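Local coordinates for cellulose 1,4-beta-cellobiosidase (Thermobifida fusca, PDB 4JJJ), which probably hydrolyses cellulose to cellobiose through this family 48 glycoside hydrolase domain, which binds glucan chains, at residues P102-P107 and S117-N122. The protein carries 1 engineered substitution. Numbering follows the deposited sequence. Where two conformers were deposited one is given.
With BGC (beta-D-glucopyranose), chain D; BGC (beta-D-glucopyranose), chain B.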
loop_
_atom_site.group_PDB
_atom_site.type_symbol
_atom_site.label_atom_id
_atom_site.label_comp_id
_atom_site.label_asym_id
_atom_site.label_seq_id
_atom_site.Cartn_x
_atom_site.Cartn_y
_atom_site.Cartn_z
ATOM N N PRO A 102 -0.095 3.937 -24.920
ATOM C CA PRO A 102 0.462 4.119 -23.582
ATOM C C PRO A 102 1.599 3.298 -23.162
ATOM O O PRO A 102 2.409 3.770 -22.345
ATOM C CB PRO A 102 -0.735 3.852 -22.650
ATOM C CG PRO A 102 -1.940 3.815 -23.490
ATOM C CD PRO A 102 -1.495 3.485 -24.911
ATOM N N ALA A 103 1.710 2.087 -23.700
ATOM C CA ALA A 103 2.666 1.116 -23.234
ATOM C C ALA A 103 2.680 -0.014 -24.235
ATOM O O ALA A 103 1.705 -0.196 -24.987
ATOM C CB ALA A 103 2.289 0.607 -21.846
ATOM N N THR A 104 3.736 -0.821 -24.195
ATOM C CA THR A 104 3.792 -2.099 -24.883
ATOM C C THR A 104 3.524 -3.217 -23.927
ATOM O O THR A 104 4.136 -3.286 -22.855
ATOM C CB THR A 104 5.191 -2.305 -25.595
ATOM O OG1 THR A 104 5.409 -1.189 -26.505
ATOM C CG2 THR A 104 5.159 -3.650 -26.377
ATOM N N TYR A 105 2.624 -4.133 -24.282
ATOM C CA TYR A 105 2.382 -5.255 -23.432
ATOM C C TYR A 105 3.593 -6.147 -23.150
ATOM O O TYR A 105 4.356 -6.491 -24.071
ATOM C CB TYR A 105 1.301 -6.120 -24.055
ATOM C CG TYR A 105 0.946 -7.382 -23.322
ATOM C CD1 TYR A 105 0.124 -7.380 -22.215
ATOM C CD2 TYR A 105 1.369 -8.632 -23.757
ATOM C CE1 TYR A 105 -0.175 -8.529 -21.532
ATOM C CE2 TYR A 105 1.036 -9.794 -23.126
ATOM C CZ TYR A 105 0.229 -9.809 -22.036
ATOM O OH TYR A 105 -0.138 -10.991 -21.450
ATOM N N ILE A 106 3.740 -6.521 -21.876
ATOM C CA ILE A 106 4.683 -7.559 -21.469
ATOM C C ILE A 106 3.877 -8.506 -20.594
ATOM O O ILE A 106 3.234 -8.046 -19.616
ATOM C CB ILE A 106 5.869 -6.959 -20.669
ATOM C CG1 ILE A 106 6.746 -6.048 -21.523
ATOM C CG2 ILE A 106 6.669 -8.060 -20.041
ATOM C CD1 ILE A 106 7.683 -5.168 -20.743
ATOM N N PRO A 107 3.875 -9.790 -20.856
ATOM C CA PRO A 107 3.080 -10.665 -19.965
ATOM C C PRO A 107 3.713 -10.854 -18.632
ATOM O O PRO A 107 4.935 -10.923 -18.510
ATOM C CB PRO A 107 3.073 -12.006 -20.730
ATOM C CG PRO A 107 4.301 -11.951 -21.500
ATOM C CD PRO A 107 4.470 -10.581 -21.979
ATOM N N SER A 117 10.913 -10.871 -19.127
ATOM C CA SER A 117 9.714 -11.144 -19.913
ATOM C C SER A 117 9.693 -10.236 -21.133
ATOM O O SER A 117 10.065 -9.082 -21.096
ATOM C CB SER A 117 8.496 -10.849 -19.044
ATOM O OG SER A 117 7.359 -11.385 -19.678
ATOM N N PRO A 118 9.323 -10.811 -22.319
ATOM C CA PRO A 118 9.414 -10.038 -23.562
ATOM C C PRO A 118 8.260 -9.083 -23.867
ATOM O O PRO A 118 7.095 -9.287 -23.470
ATOM C CB PRO A 118 9.402 -11.169 -24.636
ATOM C CG PRO A 118 8.527 -12.234 -24.012
ATOM C CD PRO A 118 8.765 -12.140 -22.498
ATOM N N LEU A 119 8.590 -8.062 -24.592
ATOM C CA LEU A 119 7.597 -7.240 -25.245
ATOM C C LEU A 119 6.833 -8.000 -26.304
ATOM O O LEU A 119 7.445 -8.770 -27.066
ATOM C CB LEU A 119 8.245 -6.051 -25.910
ATOM C CG LEU A 119 8.759 -4.887 -25.083
ATOM C CD1 LEU A 119 9.887 -5.186 -24.125
ATOM C CD2 LEU A 119 9.252 -3.865 -26.100
ATOM N N MET A 120 5.520 -7.777 -26.360
ATOM C CA MET A 120 4.631 -8.392 -27.373
ATOM C C MET A 120 3.827 -7.312 -28.089
ATOM O O MET A 120 2.869 -6.745 -27.592
ATOM C CB MET A 120 3.736 -9.459 -26.765
ATOM C CG MET A 120 4.502 -10.618 -26.169
ATOM S SD MET A 120 3.479 -11.903 -25.485
ATOM C CE MET A 120 4.743 -13.091 -25.019
ATOM N N ASN A 121 4.265 -6.944 -29.264
ATOM C CA ASN A 121 3.535 -5.922 -30.016
ATOM C C ASN A 121 2.195 -6.330 -30.623
ATOM O O ASN A 121 1.412 -5.404 -31.028
ATOM C CB ASN A 121 4.392 -5.413 -31.198
ATOM C CG ASN A 121 5.610 -4.685 -30.728
ATOM O OD1 ASN A 121 5.544 -3.904 -29.782
ATOM N ND2 ASN A 121 6.744 -4.974 -31.335
ATOM N N ASN A 122 1.906 -7.609 -30.679
ATOM C CA ASN A 122 0.608 -8.113 -31.248
ATOM C C ASN A 122 -0.535 -8.046 -30.252
ATOM O O ASN A 122 -1.657 -8.355 -30.604
ATOM C CB ASN A 122 0.734 -9.542 -31.809
ATOM C CG ASN A 122 1.050 -10.596 -30.754
ATOM O OD1 ASN A 122 1.428 -10.313 -29.624
ATOM N ND2 ASN A 122 0.889 -11.841 -31.137
HETATM C C2 BGC D . 8.591 -2.239 -17.686
HETATM C C3 BGC D . 8.737 -1.219 -18.808
HETATM C C4 BGC D . 7.517 -1.302 -19.762
HETATM C C5 BGC D . 6.233 -1.169 -18.938
HETATM C C6 BGC D . 4.954 -1.410 -19.810
HETATM C C1 BGC D . 7.279 -1.976 -16.949
HETATM O O2 BGC D . 9.682 -2.036 -16.810
HETATM O O3 BGC D . 9.954 -1.537 -19.522
HETATM O O4 BGC D . 7.512 -0.204 -20.674
HETATM O O5 BGC D . 6.238 -2.175 -17.918
HETATM O O6 BGC D . 4.875 -2.749 -20.298
HETATM C C2 BGC B . 7.544 0.639 -22.855
HETATM C C3 BGC B . 8.138 0.528 -24.277
HETATM C C4 BGC B . 9.667 0.407 -24.192
HETATM C C5 BGC B . 10.084 -0.703 -23.192
HETATM C C6 BGC B . 11.572 -0.995 -22.982
HETATM C C1 BGC B . 8.061 -0.477 -21.984
HETATM O O2 BGC B . 6.166 0.612 -23.009
HETATM O O3 BGC B . 7.810 1.722 -25.043
HETATM O O4 BGC B . 10.127 -0.186 -25.484
HETATM O O5 BGC B . 9.501 -0.336 -21.890
HETATM O O6 BGC B . 11.910 -2.376 -22.827
HETATM O O HOH W 1 1.528 -4.365 -27.060
#
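One wall of a glycan-binding pocket is built here, where T104 and I106 meet L119 between loop 102-107 and residues 117-122, which start as strand 117-118; their end-to-end directions are 135° apart. T104 grips two glucose units through its backbone: its N donates to O2 of the chain B glucose (3.1 Å), and its O accepts from O6 of the chain D glucose (2.7 Å). CG2 of T104, anti to the backbone N, meets CB of L119 at 3.9 Å. I106 CD1 touches L119 CD1 and lies 3.7 Å from O6 of the chain D glucose, so an alanine at I106 would probably open a gap beside the sugar and leave L119 CD1 without that neighbour. A hydrogen bond from M120 N to Y105 O (2.9 Å, 162° at the hydrogen) joins the two backbones, while a water links Y105 N with M120 O. In the M120 conformer given, SD lies 5.2 Å from the Y105 ring centroid and 85° off its normal, an edge-on Met-aromatic contact that the second conformer may not share. S117 OG donates to P107 O at 2.7 Å, in the carbonyl plane. Beyond the pair, Y271 meets Y105 edge-to-face, and strand 117-118 runs parallel to strand 208-209, whose T208 touches both I106 and L119.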